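DUF1425 domain-containing protein (PDB 3O0L) is of unknown function, a DUF1425 family member with a two-sheet beta fold, and is probably made as a signal-peptide-bearing lipoprotein. Local coordinates at residues V28-T33 with Y58-Y63. Sequence-based numbering, arbitrary orientation.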
loop_
_atom_site.group_PDB
_atom_site.type_symbol
_atom_site.label_atom_id
_atom_site.label_comp_id
_atom_site.label_asym_id
_atom_site.label_seq_id
_atom_site.Cartn_x
_atom_site.Cartn_y
_atom_site.Cartn_z
ATOM N N VAL A 28 5.259 0.865 -4.025
ATOM C CA VAL A 28 6.227 0.809 -2.955
ATOM C C VAL A 28 6.264 -0.611 -2.399
ATOM O O VAL A 28 5.213 -1.178 -2.092
ATOM C CB VAL A 28 5.833 1.760 -1.805
ATOM C CG1 VAL A 28 6.848 1.660 -0.659
ATOM C CG2 VAL A 28 5.715 3.205 -2.328
ATOM N N SER A 29 7.458 -1.196 -2.336
ATOM C CA SER A 29 7.650 -2.462 -1.648
ATOM C C SER A 29 9.056 -2.568 -1.010
ATOM O O SER A 29 10.003 -1.903 -1.460
ATOM C CB SER A 29 7.390 -3.614 -2.607
ATOM O OG SER A 29 8.488 -3.772 -3.462
ATOM N N ALA A 30 9.177 -3.410 0.024
ATOM C CA ALA A 30 10.445 -3.629 0.717
ATOM C C ALA A 30 10.532 -5.039 1.267
ATOM O O ALA A 30 9.528 -5.616 1.619
ATOM C CB ALA A 30 10.584 -2.648 1.889
ATOM N N VAL A 31 11.750 -5.547 1.361
ATOM C CA VAL A 31 12.031 -6.842 1.967
ATOM C C VAL A 31 13.332 -6.709 2.751
ATOM O O VAL A 31 14.120 -5.801 2.460
ATOM C CB VAL A 31 12.219 -7.912 0.876
ATOM C CG1 VAL A 31 10.964 -8.023 0.005
ATOM C CG2 VAL A 31 13.459 -7.593 0.011
ATOM N N THR A 32 13.550 -7.583 3.739
ATOM C CA THR A 32 14.881 -7.691 4.404
ATOM C C THR A 32 15.615 -8.894 3.859
ATOM O O THR A 32 14.978 -9.920 3.572
ATOM C CB THR A 32 14.806 -7.829 5.937
ATOM O OG1 THR A 32 13.965 -8.922 6.291
ATOM C CG2 THR A 32 14.245 -6.570 6.560
ATOM N N THR A 33 16.925 -8.758 3.637
ATOM C CA THR A 33 17.763 -9.882 3.268
ATOM C C THR A 33 18.815 -9.968 4.353
ATOM O O THR A 33 19.024 -9.020 5.096
ATOM C CB THR A 33 18.401 -9.755 1.835
ATOM O OG1 THR A 33 19.314 -8.659 1.801
ATOM C CG2 THR A 33 17.305 -9.539 0.730
ATOM N N TYR A 58 11.750 9.290 1.196
ATOM C CA TYR A 58 11.604 7.991 1.796
ATOM C C TYR A 58 12.476 7.795 3.008
ATOM O O TYR A 58 13.478 8.504 3.190
ATOM C CB TYR A 58 11.919 6.885 0.773
ATOM C CG TYR A 58 13.406 6.705 0.519
ATOM C CD1 TYR A 58 14.074 7.507 -0.429
ATOM C CD2 TYR A 58 14.143 5.764 1.235
ATOM C CE1 TYR A 58 15.461 7.374 -0.635
ATOM C CE2 TYR A 58 15.490 5.633 1.056
ATOM C CZ TYR A 58 16.150 6.422 0.098
ATOM O OH TYR A 58 17.495 6.240 -0.106
ATOM N N LYS A 59 12.087 6.827 3.828
ATOM C CA LYS A 59 12.966 6.327 4.897
ATOM C C LYS A 59 12.493 4.997 5.380
ATOM O O LYS A 59 11.307 4.668 5.280
ATOM C CB LYS A 59 13.092 7.291 6.078
ATOM C CG LYS A 59 11.978 7.347 7.050
ATOM C CD LYS A 59 12.524 8.010 8.306
ATOM C CE LYS A 59 11.446 8.447 9.239
ATOM N NZ LYS A 59 11.981 9.493 10.180
ATOM N N PHE A 60 13.443 4.204 5.844
ATOM C CA PHE A 60 13.115 2.932 6.473
ATOM C C PHE A 60 13.041 3.108 7.969
ATOM O O PHE A 60 13.749 3.943 8.534
ATOM C CB PHE A 60 14.195 1.879 6.213
ATOM C CG PHE A 60 14.302 1.412 4.783
ATOM C CD1 PHE A 60 13.538 0.347 4.326
ATOM C CD2 PHE A 60 15.200 1.985 3.922
ATOM C CE1 PHE A 60 13.645 -0.091 3.056
ATOM C CE2 PHE A 60 15.308 1.535 2.619
ATOM C CZ PHE A 60 14.538 0.494 2.185
ATOM N N THR A 61 12.237 2.267 8.605
ATOM C CA THR A 61 12.231 2.121 10.059
ATOM C C THR A 61 12.427 0.630 10.353
ATOM O O THR A 61 12.129 -0.241 9.511
ATOM C CB THR A 61 10.931 2.605 10.693
ATOM O OG1 THR A 61 9.854 1.911 10.086
ATOM C CG2 THR A 61 10.703 4.113 10.421
ATOM N N TRP A 62 12.935 0.344 11.538
ATOM C CA TRP A 62 13.329 -0.992 11.895
ATOM C C TRP A 62 12.640 -1.418 13.195
ATOM O O TRP A 62 12.459 -0.615 14.116
ATOM C CB TRP A 62 14.823 -0.985 12.108
ATOM C CG TRP A 62 15.578 -0.746 10.872
ATOM C CD1 TRP A 62 15.982 0.442 10.373
ATOM C CD2 TRP A 62 15.999 -1.736 9.940
ATOM N NE1 TRP A 62 16.654 0.265 9.182
ATOM C CE2 TRP A 62 16.702 -1.071 8.910
ATOM C CE3 TRP A 62 15.910 -3.132 9.904
ATOM C CZ2 TRP A 62 17.268 -1.757 7.828
ATOM C CZ3 TRP A 62 16.462 -3.809 8.818
ATOM C CH2 TRP A 62 17.130 -3.116 7.807
ATOM N N TYR A 63 12.304 -2.704 13.274
ATOM C CA TYR A 63 11.622 -3.286 14.428
ATOM C C TYR A 63 12.290 -4.570 14.887
ATOM O O TYR A 63 12.863 -5.316 14.097
ATOM C CB TYR A 63 10.152 -3.576 14.083
ATOM C CG TYR A 63 9.466 -2.369 13.547
ATOM C CD1 TYR A 63 8.862 -1.442 14.399
ATOM C CD2 TYR A 63 9.475 -2.104 12.191
ATOM C CE1 TYR A 63 8.255 -0.300 13.893
ATOM C CE2 TYR A 63 8.876 -0.976 11.688
ATOM C CZ TYR A 63 8.275 -0.081 12.530
ATOM O OH TYR A 63 7.709 1.033 11.981
#
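Ala30 on strand 22-34 sets its methyl against the rim of the Phe60 ring on strand 54-63: CB lies near the ring plane, 4.2 Å from CE1, so the phenyl meets it edge-on. Two residues further along both strands, Thr32 CG2 approaches Trp62 CZ3, on the six-membered part of the indole, also at 4.2 Å and at an oblique angle to the ring. The two aromatic side chains share the same first torsion, with CG anti to the carbonyl carbon (chi1 -68° for Phe60, -67° for Trp62), and this carries both rings across toward strand 22-34 although their CB atoms do not aim straight at it. In Thr32 the methyl is likewise anti to the carbonyl carbon, which presents CG2 rather than OG1 to the indole. The backbones stay well apart, 9.1 Å between Ala30 CA and Phe60 CA, and the touch is light and apolar. Ala42 on strand 40-48 touches the side chains of both Phe60 and Trp62, Val90 and Ala92 add to the cover of Phe60, and Leu104 meets Ala30. Strand 22-34 of the five-stranded sheet and strand 54-63 of the three-stranded sheet thus face each other and touch through these side chains, the sheet-on-sheet packing of a beta-sandwich, with the two aromatics on the buried side, consistent with the immunoglobulin-like E-set clan to which DUF1425 belongs.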